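Local coordinates for protein beta-xylanase (Caldicellulosiruptor kristjanssonii, PDB 7NWN) that belongs to a multimodular hyperthermostable xylanase-glucuronoyl esterase, of which this calcium-bearing family 9 carbohydrate-binding module probably binds plant cell-wall polysaccharide, at residues Lys21-Tyr27 against Glu199-Arg205; Glu75-Leu81 against Leu139-Arg145; Ile96-Asn101 against Ala148-Lys154. One frame throughout, in Å; residues are numbered along the deposited sequence.

Contact 1: residues Lys21-Tyr27 against Glu199-Arg205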
loop_
_atom_site.group_PDB
_atom_site.type_symbol
_atom_site.label_atom_id
_atom_site.label_comp_id
_atom_site.label_asym_id
_atom_site.label_seq_id
_atom_site.Cartn_x
_atom_site.Cartn_y
_atom_site.Cartn_z
ATOM N N LYS A 21 0.247 -14.044 6.626
ATOM C CA LYS A 21 1.458 -14.636 5.946
ATOM C C LYS A 21 2.451 -13.522 5.557
ATOM O O LYS A 21 2.512 -12.485 6.235
ATOM C CB LYS A 21 1.012 -15.572 4.817
ATOM C CG LYS A 21 2.100 -16.482 4.273
ATOM C CD LYS A 21 2.051 -16.539 2.767
ATOM C CE LYS A 21 3.313 -17.105 2.150
ATOM N NZ LYS A 21 3.037 -17.687 0.813
ATOM N N ARG A 22 3.276 -13.771 4.516
ATOM C CA ARG A 22 4.515 -13.020 4.359
ATOM C C ARG A 22 4.836 -12.711 2.893
ATOM O O ARG A 22 4.836 -13.597 2.054
ATOM C CB ARG A 22 5.662 -13.730 5.079
ATOM C CG ARG A 22 7.012 -13.047 4.929
ATOM C CD ARG A 22 8.142 -13.843 5.553
ATOM N NE ARG A 22 8.216 -13.598 6.992
ATOM C CZ ARG A 22 9.058 -14.203 7.826
ATOM N NH1 ARG A 22 9.945 -15.067 7.365
ATOM N NH2 ARG A 22 9.057 -13.897 9.113
ATOM N N ILE A 23 5.116 -11.439 2.594
ATOM C CA ILE A 23 5.561 -11.029 1.254
ATOM C C ILE A 23 7.046 -10.620 1.345
ATOM O O ILE A 23 7.438 -9.861 2.251
ATOM C CB ILE A 23 4.675 -9.863 0.740
ATOM C CG1 ILE A 23 3.232 -10.320 0.523
ATOM C CG2 ILE A 23 5.254 -9.203 -0.516
ATOM C CD1 ILE A 23 2.230 -9.183 0.430
ATOM N N TYR A 24 7.869 -11.178 0.438
ATOM C CA TYR A 24 9.284 -10.835 0.308
ATOM C C TYR A 24 9.339 -9.651 -0.667
ATOM O O TYR A 24 8.730 -9.715 -1.710
ATOM C CB TYR A 24 10.086 -12.072 -0.169
ATOM C CG TYR A 24 10.139 -13.146 0.889
ATOM C CD1 TYR A 24 11.097 -13.103 1.898
ATOM C CD2 TYR A 24 9.154 -14.138 0.961
ATOM C CE1 TYR A 24 11.117 -14.053 2.917
ATOM C CE2 TYR A 24 9.164 -15.105 1.965
ATOM C CZ TYR A 24 10.153 -15.055 2.941
ATOM O OH TYR A 24 10.172 -15.969 3.945
ATOM N N VAL A 25 9.939 -8.546 -0.246
ATOM C CA VAL A 25 9.997 -7.313 -1.022
ATOM C C VAL A 25 11.424 -7.097 -1.527
ATOM O O VAL A 25 12.379 -6.969 -0.739
ATOM C CB VAL A 25 9.595 -6.144 -0.117
ATOM C CG1 VAL A 25 9.513 -4.807 -0.889
ATOM C CG2 VAL A 25 8.309 -6.471 0.650
ATOM N N SER A 26 11.540 -6.993 -2.851
ATOM C CA SER A 26 12.808 -6.660 -3.491
ATOM C C SER A 26 13.165 -5.170 -3.385
ATOM O O SER A 26 12.304 -4.298 -3.237
ATOM C CB SER A 26 12.730 -7.052 -4.915
ATOM O OG SER A 26 12.563 -8.447 -4.960
ATOM N N TYR A 27 14.471 -4.912 -3.550
ATOM C CA TYR A 27 15.119 -3.624 -3.386
ATOM C C TYR A 27 15.041 -2.893 -4.723
ATOM O O TYR A 27 15.312 -3.480 -5.780
ATOM C CB TYR A 27 16.587 -3.806 -2.982
ATOM C CG TYR A 27 17.291 -2.493 -2.786
ATOM C CD1 TYR A 27 17.924 -1.848 -3.848
ATOM C CD2 TYR A 27 17.320 -1.895 -1.549
ATOM C CE1 TYR A 27 18.557 -0.623 -3.675
ATOM C CE2 TYR A 27 17.927 -0.664 -1.371
ATOM C CZ TYR A 27 18.562 -0.032 -2.421
ATOM O OH TYR A 27 19.164 1.163 -2.170
ATOM N N GLU A 199 3.058 -9.705 7.187
ATOM C CA GLU A 199 4.481 -9.402 7.260
ATOM C C GLU A 199 5.047 -9.147 5.867
ATOM O O GLU A 199 4.717 -9.849 4.903
ATOM C CB GLU A 199 5.240 -10.634 7.756
ATOM C CG GLU A 199 4.891 -10.954 9.186
ATOM C CD GLU A 199 5.656 -12.116 9.806
ATOM O OE1 GLU A 199 6.502 -12.760 9.108
ATOM O OE2 GLU A 199 5.424 -12.344 10.995
ATOM N N ILE A 200 5.967 -8.177 5.818
ATOM C CA ILE A 200 6.848 -8.045 4.683
ATOM C C ILE A 200 8.274 -8.224 5.205
ATOM O O ILE A 200 8.635 -7.695 6.255
ATOM C CB ILE A 200 6.648 -6.665 3.996
ATOM C CG1 ILE A 200 6.890 -5.482 4.942
ATOM C CG2 ILE A 200 5.259 -6.636 3.365
ATOM C CD1 ILE A 200 6.812 -4.082 4.296
ATOM N N LYS A 201 9.079 -8.919 4.407
ATOM C CA LYS A 201 10.498 -9.045 4.715
ATOM C C LYS A 201 11.287 -8.509 3.520
ATOM O O LYS A 201 11.027 -8.926 2.377
ATOM C CB LYS A 201 10.827 -10.515 5.018
ATOM C CG LYS A 201 12.298 -10.801 5.353
ATOM C CD LYS A 201 12.472 -12.152 6.010
ATOM C CE LYS A 201 13.840 -12.402 6.597
ATOM N NZ LYS A 201 14.176 -13.806 6.287
ATOM N N LEU A 202 12.176 -7.555 3.811
ATOM C CA LEU A 202 12.995 -6.841 2.830
ATOM C C LEU A 202 14.204 -7.701 2.480
ATOM O O LEU A 202 14.884 -8.195 3.393
ATOM C CB LEU A 202 13.459 -5.522 3.451
ATOM C CG LEU A 202 12.334 -4.668 4.025
ATOM C CD1 LEU A 202 12.810 -3.257 4.321
ATOM C CD2 LEU A 202 11.140 -4.683 3.102
ATOM N N LYS A 203 14.413 -7.909 1.173
ATOM C CA LYS A 203 15.602 -8.593 0.658
ATOM C C LYS A 203 16.171 -7.871 -0.588
ATOM O O LYS A 203 15.579 -6.912 -1.122
ATOM C CB LYS A 203 15.159 -10.010 0.292
ATOM C CG LYS A 203 14.225 -10.106 -0.918
ATOM C CD LYS A 203 14.001 -11.540 -1.342
ATOM C CE LYS A 203 13.318 -11.751 -2.673
ATOM N NZ LYS A 203 13.941 -10.919 -3.723
ATOM N N GLY A 204 17.370 -8.311 -1.016
ATOM C CA GLY A 204 17.899 -8.111 -2.363
ATOM C C GLY A 204 18.807 -6.890 -2.496
ATOM O O GLY A 204 19.129 -6.483 -3.606
ATOM N N ARG A 205 19.150 -6.226 -1.385
ATOM C CA ARG A 205 20.014 -5.072 -1.542
ATOM C C ARG A 205 21.455 -5.575 -1.642
ATOM O O ARG A 205 21.881 -6.327 -0.775
ATOM C CB ARG A 205 19.951 -4.167 -0.315
ATOM C CG ARG A 205 20.667 -2.852 -0.555
ATOM C CD ARG A 205 20.723 -2.142 0.762
ATOM N NE ARG A 205 21.206 -0.808 0.548
ATOM C CZ ARG A 205 22.486 -0.466 0.621
ATOM N NH1 ARG A 205 23.401 -1.382 0.912
ATOM N NH2 ARG A 205 22.841 0.788 0.405
#

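Contact 2: residues Glu75-Leu81 against Leu139-Arg145. With CA (calcium ion), chain Q.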
loop_
_atom_site.group_PDB
_atom_site.type_symbol
_atom_site.label_atom_id
_atom_site.label_comp_id
_atom_site.label_asym_id
_atom_site.label_seq_id
_atom_site.Cartn_x
_atom_site.Cartn_y
_atom_site.Cartn_z
ATOM N N GLU A 75 -3.047 -1.460 -8.541
ATOM C CA GLU A 75 -4.058 -1.232 -9.572
ATOM C C GLU A 75 -5.392 -1.847 -9.148
ATOM O O GLU A 75 -5.441 -3.003 -8.665
ATOM C CB GLU A 75 -3.617 -1.878 -10.891
ATOM C CG GLU A 75 -2.502 -1.096 -11.510
ATOM C CD GLU A 75 -2.016 -1.561 -12.874
ATOM O OE1 GLU A 75 -2.689 -2.377 -13.506
ATOM O OE2 GLU A 75 -0.968 -1.067 -13.295
ATOM N N VAL A 76 -6.452 -1.056 -9.361
ATOM C CA VAL A 76 -7.781 -1.478 -8.981
ATOM C C VAL A 76 -8.637 -1.529 -10.256
ATOM O O VAL A 76 -8.763 -0.511 -10.931
ATOM C CB VAL A 76 -8.382 -0.489 -7.950
ATOM C CG1 VAL A 76 -9.810 -0.903 -7.548
ATOM C CG2 VAL A 76 -7.494 -0.339 -6.700
ATOM N N TYR A 77 -9.261 -2.678 -10.509
ATOM C CA TYR A 77 -10.337 -2.803 -11.478
ATOM C C TYR A 77 -11.654 -2.485 -10.766
ATOM O O TYR A 77 -12.051 -3.183 -9.833
ATOM C CB TYR A 77 -10.322 -4.220 -12.060
ATOM C CG TYR A 77 -11.485 -4.489 -12.982
ATOM C CD1 TYR A 77 -11.418 -4.168 -14.336
ATOM C CD2 TYR A 77 -12.668 -5.046 -12.487
ATOM C CE1 TYR A 77 -12.498 -4.389 -15.184
ATOM C CE2 TYR A 77 -13.761 -5.254 -13.313
ATOM C CZ TYR A 77 -13.669 -4.925 -14.663
ATOM O OH TYR A 77 -14.747 -5.122 -15.475
ATOM N N ASP A 78 -12.308 -1.408 -11.217
ATOM C CA ASP A 78 -13.476 -0.855 -10.588
ATOM C C ASP A 78 -14.192 -0.005 -11.632
ATOM O O ASP A 78 -13.793 1.122 -11.899
ATOM C CB ASP A 78 -13.111 -0.045 -9.351
ATOM C CG ASP A 78 -14.301 0.458 -8.526
ATOM O OD1 ASP A 78 -15.489 0.228 -8.895
ATOM O OD2 ASP A 78 -14.021 1.065 -7.498
ATOM N N PRO A 79 -15.267 -0.539 -12.253
ATOM C CA PRO A 79 -16.012 0.193 -13.296
ATOM C C PRO A 79 -16.817 1.436 -12.873
ATOM O O PRO A 79 -17.185 2.254 -13.721
ATOM C CB PRO A 79 -16.875 -0.909 -13.942
ATOM C CG PRO A 79 -17.070 -1.929 -12.813
ATOM C CD PRO A 79 -15.776 -1.896 -12.006
ATOM N N VAL A 80 -17.020 1.652 -11.564
ATOM C CA VAL A 80 -17.682 2.874 -11.114
ATOM C C VAL A 80 -16.837 3.533 -10.026
ATOM O O VAL A 80 -16.731 3.004 -8.948
ATOM C CB VAL A 80 -19.109 2.585 -10.586
ATOM C CG1 VAL A 80 -19.804 3.864 -10.130
ATOM C CG2 VAL A 80 -19.971 1.811 -11.593
ATOM N N LEU A 81 -16.295 4.724 -10.269
ATOM C CA LEU A 81 -15.522 5.416 -9.250
ATOM C C LEU A 81 -16.380 6.492 -8.610
ATOM O O LEU A 81 -16.967 7.325 -9.291
ATOM C CB LEU A 81 -14.253 6.027 -9.851
ATOM C CG LEU A 81 -13.350 5.001 -10.547
ATOM C CD1 LEU A 81 -12.092 5.683 -11.082
ATOM C CD2 LEU A 81 -13.013 3.847 -9.588
ATOM N N LEU A 139 -6.068 7.597 -13.703
ATOM C CA LEU A 139 -7.296 6.976 -14.196
ATOM C C LEU A 139 -6.993 6.041 -15.362
ATOM O O LEU A 139 -6.329 6.425 -16.312
ATOM C CB LEU A 139 -8.262 8.086 -14.643
ATOM C CG LEU A 139 -8.796 8.985 -13.531
ATOM C CD1 LEU A 139 -10.001 9.781 -14.042
ATOM C CD2 LEU A 139 -9.215 8.148 -12.322
ATOM N N LEU A 140 -7.487 4.804 -15.262
ATOM C CA LEU A 140 -7.334 3.810 -16.305
ATOM C C LEU A 140 -8.735 3.476 -16.833
ATOM O O LEU A 140 -9.721 3.663 -16.129
ATOM C CB LEU A 140 -6.684 2.524 -15.745
ATOM C CG LEU A 140 -5.315 2.693 -15.059
ATOM C CD1 LEU A 140 -4.799 1.315 -14.614
ATOM C CD2 LEU A 140 -4.309 3.297 -16.052
ATOM N N PRO A 141 -8.854 2.930 -18.069
ATOM C CA PRO A 141 -10.136 2.365 -18.523
ATOM C C PRO A 141 -10.552 1.322 -17.468
ATOM O O PRO A 141 -9.798 0.423 -17.099
ATOM C CB PRO A 141 -9.745 1.712 -19.869
ATOM C CG PRO A 141 -8.552 2.537 -20.341
ATOM C CD PRO A 141 -7.766 2.763 -19.043
ATOM N N ASP A 142 -11.748 1.447 -16.908
ATOM C CA ASP A 142 -12.163 0.474 -15.887
ATOM C C ASP A 142 -11.385 0.481 -14.563
ATOM O O ASP A 142 -11.447 -0.499 -13.828
ATOM C CB ASP A 142 -12.206 -0.946 -16.448
ATOM C CG ASP A 142 -13.079 -1.021 -17.704
ATOM O OD1 ASP A 142 -14.254 -0.508 -17.679
ATOM O OD2 ASP A 142 -12.561 -1.530 -18.715
ATOM N N GLY A 143 -10.681 1.562 -14.204
ATOM C CA GLY A 143 -10.115 1.513 -12.867
ATOM C C GLY A 143 -9.139 2.652 -12.621
ATOM O O GLY A 143 -9.275 3.743 -13.206
ATOM N N TYR A 144 -8.135 2.362 -11.781
ATOM C CA TYR A 144 -7.213 3.432 -11.440
ATOM C C TYR A 144 -5.964 2.754 -10.911
ATOM O O TYR A 144 -5.997 1.563 -10.591
ATOM C CB TYR A 144 -7.818 4.434 -10.435
ATOM C CG TYR A 144 -8.206 3.888 -9.072
ATOM C CD1 TYR A 144 -9.458 3.295 -8.856
ATOM C CD2 TYR A 144 -7.364 4.034 -7.956
ATOM C CE1 TYR A 144 -9.858 2.819 -7.608
ATOM C CE2 TYR A 144 -7.767 3.591 -6.693
ATOM C CZ TYR A 144 -9.002 2.965 -6.522
ATOM O OH TYR A 144 -9.382 2.515 -5.285
ATOM N N ARG A 145 -4.879 3.536 -10.840
ATOM C CA ARG A 145 -3.623 3.049 -10.316
ATOM C C ARG A 145 -3.205 4.037 -9.221
ATOM O O ARG A 145 -3.452 5.237 -9.388
ATOM C CB ARG A 145 -2.596 3.085 -11.454
ATOM C CG ARG A 145 -1.201 2.671 -11.015
ATOM C CD ARG A 145 -0.207 2.694 -12.180
ATOM N NE ARG A 145 -0.577 1.725 -13.208
ATOM C CZ ARG A 145 -0.681 2.021 -14.493
ATOM N NH1 ARG A 145 -0.382 3.253 -14.908
ATOM N NH2 ARG A 145 -1.084 1.062 -15.334
HETATM CA CA CA Q . -16.327 1.849 -7.058
HETATM O O HOH W 1 -18.155 0.173 -7.803
#

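Contact 3: residues Ile96-Asn101 against Ala148-Lys154. With CA (calcium ion), chain S; EDO (1,2-ethanediol), chain J.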
loop_
_atom_site.group_PDB
_atom_site.type_symbol
_atom_site.label_atom_id
_atom_site.label_comp_id
_atom_site.label_asym_id
_atom_site.label_seq_id
_atom_site.Cartn_x
_atom_site.Cartn_y
_atom_site.Cartn_z
ATOM N N ILE A 96 -3.024 1.757 3.259
ATOM C CA ILE A 96 -1.744 1.101 3.496
ATOM C C ILE A 96 -1.492 1.234 4.996
ATOM O O ILE A 96 -1.607 2.322 5.525
ATOM C CB ILE A 96 -0.611 1.748 2.647
ATOM C CG1 ILE A 96 -0.895 1.518 1.147
ATOM C CG2 ILE A 96 0.775 1.161 2.994
ATOM C CD1 ILE A 96 -0.216 2.565 0.279
ATOM N N PHE A 97 -1.166 0.114 5.628
ATOM C CA PHE A 97 -0.868 0.044 7.048
ATOM C C PHE A 97 0.569 -0.457 7.199
ATOM O O PHE A 97 0.946 -1.385 6.486
ATOM C CB PHE A 97 -1.796 -1.004 7.671
ATOM C CG PHE A 97 -3.294 -0.832 7.456
ATOM C CD1 PHE A 97 -3.888 -1.157 6.241
ATOM C CD2 PHE A 97 -4.108 -0.385 8.498
ATOM C CE1 PHE A 97 -5.267 -1.076 6.075
ATOM C CE2 PHE A 97 -5.495 -0.306 8.350
ATOM C CZ PHE A 97 -6.067 -0.653 7.136
ATOM N N LEU A 98 1.333 0.139 8.129
ATOM C CA LEU A 98 2.700 -0.302 8.389
ATOM C C LEU A 98 2.985 -0.316 9.902
ATOM O O LEU A 98 2.689 0.657 10.608
ATOM C CB LEU A 98 3.673 0.643 7.676
ATOM C CG LEU A 98 5.109 0.118 7.512
ATOM C CD1 LEU A 98 5.165 -1.076 6.565
ATOM C CD2 LEU A 98 6.025 1.256 7.037
ATOM N N ASP A 99 3.553 -1.435 10.377
ATOM C CA ASP A 99 4.095 -1.546 11.734
ATOM C C ASP A 99 5.611 -1.638 11.540
ATOM O O ASP A 99 6.126 -2.728 11.267
ATOM C CB ASP A 99 3.508 -2.788 12.416
ATOM C CG ASP A 99 4.126 -3.248 13.762
ATOM O OD1 ASP A 99 4.912 -2.490 14.399
ATOM O OD2 ASP A 99 3.835 -4.405 14.127
ATOM N N GLU A 100 6.250 -0.463 11.572
ATOM C CA GLU A 100 7.621 -0.300 11.093
ATOM C C GLU A 100 8.597 -1.016 12.029
ATOM O O GLU A 100 9.535 -1.642 11.552
ATOM C CB GLU A 100 7.973 1.188 10.992
ATOM C CG GLU A 100 9.230 1.454 10.189
ATOM C CD GLU A 100 9.607 2.917 10.037
ATOM O OE1 GLU A 100 8.852 3.796 10.481
ATOM O OE2 GLU A 100 10.650 3.174 9.451
ATOM N N ASN A 101 8.365 -0.950 13.351
ATOM C CA ASN A 101 9.264 -1.628 14.288
ATOM C C ASN A 101 8.903 -3.102 14.443
ATOM O O ASN A 101 9.629 -3.819 15.098
ATOM C CB ASN A 101 9.316 -0.964 15.670
ATOM C CG ASN A 101 9.731 0.495 15.629
ATOM O OD1 ASN A 101 10.442 0.953 14.728
ATOM N ND2 ASN A 101 9.258 1.267 16.588
ATOM N N ALA A 148 2.742 4.909 -4.578
ATOM C CA ALA A 148 2.886 5.520 -3.253
ATOM C C ALA A 148 4.305 5.284 -2.722
ATOM O O ALA A 148 4.892 4.206 -2.916
ATOM C CB ALA A 148 1.854 4.941 -2.299
ATOM N N ARG A 149 4.797 6.292 -2.002
ATOM C CA ARG A 149 6.061 6.177 -1.291
ATOM C C ARG A 149 5.796 6.520 0.179
ATOM O O ARG A 149 5.155 7.542 0.450
ATOM C CB ARG A 149 7.063 7.163 -1.895
ATOM C CG ARG A 149 8.448 7.115 -1.245
ATOM C CD ARG A 149 9.398 8.207 -1.789
ATOM N NE ARG A 149 10.811 8.020 -1.383
ATOM C CZ ARG A 149 11.322 8.690 -0.350
ATOM N NH1 ARG A 149 10.565 9.550 0.337
ATOM N NH2 ARG A 149 12.601 8.553 -0.062
ATOM N N ILE A 150 6.291 5.657 1.088
ATOM C CA ILE A 150 6.297 5.945 2.517
ATOM C C ILE A 150 7.756 6.015 3.022
ATOM O O ILE A 150 8.464 5.034 2.950
ATOM C CB ILE A 150 5.499 4.864 3.255
ATOM C CG1 ILE A 150 4.016 4.894 2.883
ATOM C CG2 ILE A 150 5.729 5.027 4.754
ATOM C CD1 ILE A 150 3.298 3.601 3.196
ATOM N N ALA A 151 8.185 7.198 3.440
ATOM C CA ALA A 151 9.518 7.435 3.990
ATOM C C ALA A 151 9.623 6.657 5.319
ATOM O O ALA A 151 8.708 6.713 6.142
ATOM C CB ALA A 151 9.626 8.931 4.200
ATOM N N LEU A 152 10.667 5.827 5.460
ATOM C CA LEU A 152 10.906 4.987 6.625
ATOM C C LEU A 152 11.796 5.742 7.615
ATOM O O LEU A 152 12.652 6.532 7.203
ATOM C CB LEU A 152 11.600 3.719 6.131
ATOM C CG LEU A 152 10.686 2.848 5.270
ATOM C CD1 LEU A 152 11.475 1.722 4.586
ATOM C CD2 LEU A 152 9.544 2.297 6.138
ATOM N N SER A 153 11.561 5.550 8.912
ATOM C CA SER A 153 12.339 6.290 9.902
ATOM C C SER A 153 13.477 5.401 10.385
ATOM O O SER A 153 14.532 5.903 10.718
ATOM C CB SER A 153 11.520 6.751 11.096
ATOM O OG SER A 153 10.759 5.646 11.561
ATOM N N LYS A 154 13.214 4.103 10.506
ATOM C CA LYS A 154 14.247 3.122 10.796
ATOM C C LYS A 154 14.954 2.790 9.481
ATOM O O LYS A 154 14.291 2.607 8.463
ATOM C CB LYS A 154 13.581 1.893 11.426
ATOM C CG LYS A 154 14.184 0.547 11.027
ATOM C CD LYS A 154 13.540 -0.672 11.667
ATOM C CE LYS A 154 13.503 -0.581 13.180
ATOM N NZ LYS A 154 13.616 -1.913 13.818
HETATM CA CA CA S . 4.738 -0.732 15.632
HETATM C C1 EDO J . 17.054 7.255 6.084
HETATM O O1 EDO J . 17.364 5.871 6.021
HETATM C C2 EDO J . 15.931 7.551 7.001
HETATM O O2 EDO J . 16.341 7.700 8.353
HETATM O O HOH W 2 11.298 -3.577 11.876
HETATM O O HOH W 3 11.014 3.544 13.931
HETATM O O HOH W 4 2.820 -2.038 16.587
#

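Contact 1: residues Lys21-Tyr27 against Glu199-Arg205
R22 reaches across to E199 and holds a single carboxylate oxygen side-on: NE and NH2 of R22 each donate to OE1 of E199 at 2.8 Å. The guanidinium and carboxylate planes lie 26° apart, close to coplanar, although OE1 sits somewhat out of the guanidinium plane. The grip depends on R22 running out with CG anti to the backbone N (chi1 178°) and then bending at chi3. One face of the same guanidinium receives the aliphatic part of K201, with CD of K201 4.1 Å from NH1 of R22. K201 lies alongside Y24, both chains pointing the same way, its CD 3.9 Å from CE1 of Y24. These four residues share one side of a parallel strand pair; on the other, V25 and I200 meet with CG2 of V25 3.7 Å from CB of I200, while CD2 of L202 reaches back to CB of V25. The backbone ladder pairs R22 with E199 through V25 with L202 and extends to the 2.9 Å bond from N of K203 to O of V25. Past it, NZ of K203 bonds to OG of S26, and CG of R205 lies over one face of the Y27 ring, 3.8 Å from its centroid, a CH-pi contact. The polar end of R205 turns to D67 in a salt bridge. Strand 22-25 thus pairs in parallel with strand 198-202, which pairs antiparallel with strand 161-171 on its other edge, while V25, I200 and L202 pack onto L63 and W65 of strand 58-66, in the facing sheet of this beta-sandwich.

Contact 2: residues Glu75-Leu81 against Leu139-Arg145
The Y144 ring carries V76 over one face: CB of V76 stands 3.9 Å from the ring centroid, 23° off the normal, and CG2 touches CZ of Y144. L81 comes to the same ring obliquely, with CD2 3.7 Å from CD1 of Y144. At the edge of the R145 guanidinium, within its plane, sits OE2 of E75, which takes NE of R145 at 2.8 Å and NH2 at 3.0 Å. Both nitrogens approach OE2 from the same face of the carboxylate, well above its plane, the two flat groups being turned 51° apart. A bend at chi3 (-63°) brings the R145 head over to E75, and NH1 bonds to the carbonyl of G34. An alanine in place of R145 is likely to leave OE2 of E75 without this double grip and the G34 carbonyl without this donor. Strands 133-140 and 143-151 form a beta hairpin with a type II turn from L140 to G143, flanked antiparallel by strand 69-77. At G143 a CB would clash with the V76 carbonyl. The 2.9 Å bond from N of D78 to O of D142 prolongs the pairing to the calcium loop, where D78 chelates the ion through both carboxylate oxygens and V80 through its carbonyl, with D92 and A171.

Contact 3: residues Ile96-Asn101 against Ala148-Lys154
E100 and S153 form the close polar end of this contact, while the isoleucines and leucines behind it pack between two sheets. E100 extends fully, its CG anti to the backbone N (chi1 -166°), which delivers the carboxylate to the chain at S153 and K154. There OE2 of E100 accepts from N of S153 at 2.6 Å, through its syn lone pair, and from N of K154 at 2.9 Å, the latter from above the carboxylate plane. The hydroxyl OG of S153 donates to OE1 of E100 at 2.9 Å, likewise from above that plane. Behind it the packing is apolar: CG2 of I96 meets CD1 of I150 at 3.5 Å, the two chains sliding past each other in opposite directions. L98 crosses L152 at about a right angle, with CD2 of L98 3.8 Å from CD2 of L152. Strands 96-99 and 148-151 do not pair; their axes stay 10.4 Å apart at an angle of 24°, the separation of facing sheets in a beta-sandwich, bridged by the side chains.

The outer side is looser. K154 is poorly ordered, and its CE comes only to 3.8 Å from OD1 of N101. Water enters here: one molecule donates to both OD1 of N101 and OG of S153, and a second donates to the carbonyl of E100 while its link to NZ of K154 is weak. D99 takes no part across the two segments; its OD1 binds a calcium ion, together with D103, D111 and D112. Since E100 is buried and its OE1 also takes a salt bridge from R132, three donors of the 153-154 loop and one arginine together probably favour a charged carboxylate, fastening the residue next to the calcium ligand D99 to the loop that leaves strand 143-151 of the opposite sheet.

How the contacts relate
Contact 1 closes a long loop of the chain, inside which contacts 2 and 3 are both nested. Contacts 1 and 3 are neighbours, their centres about 13 Å apart, and they meet where CD1 of I200 lies 4.1 Å from CD1 of L98, so the terminal strand pair adds to the same apolar interior. Contact 2 lies on the opposite side of the chain's centre from both, about 27 Å from contact 1 and 25 Å from contact 3, centre to centre. Contacts 2 and 3 are nonetheless linked through strand 143-151, whose beginning serves 139-145 and whose end serves 148-154. Contact 2 supplies D78 and V80 to one calcium ion and contact 3 supplies D99 to another.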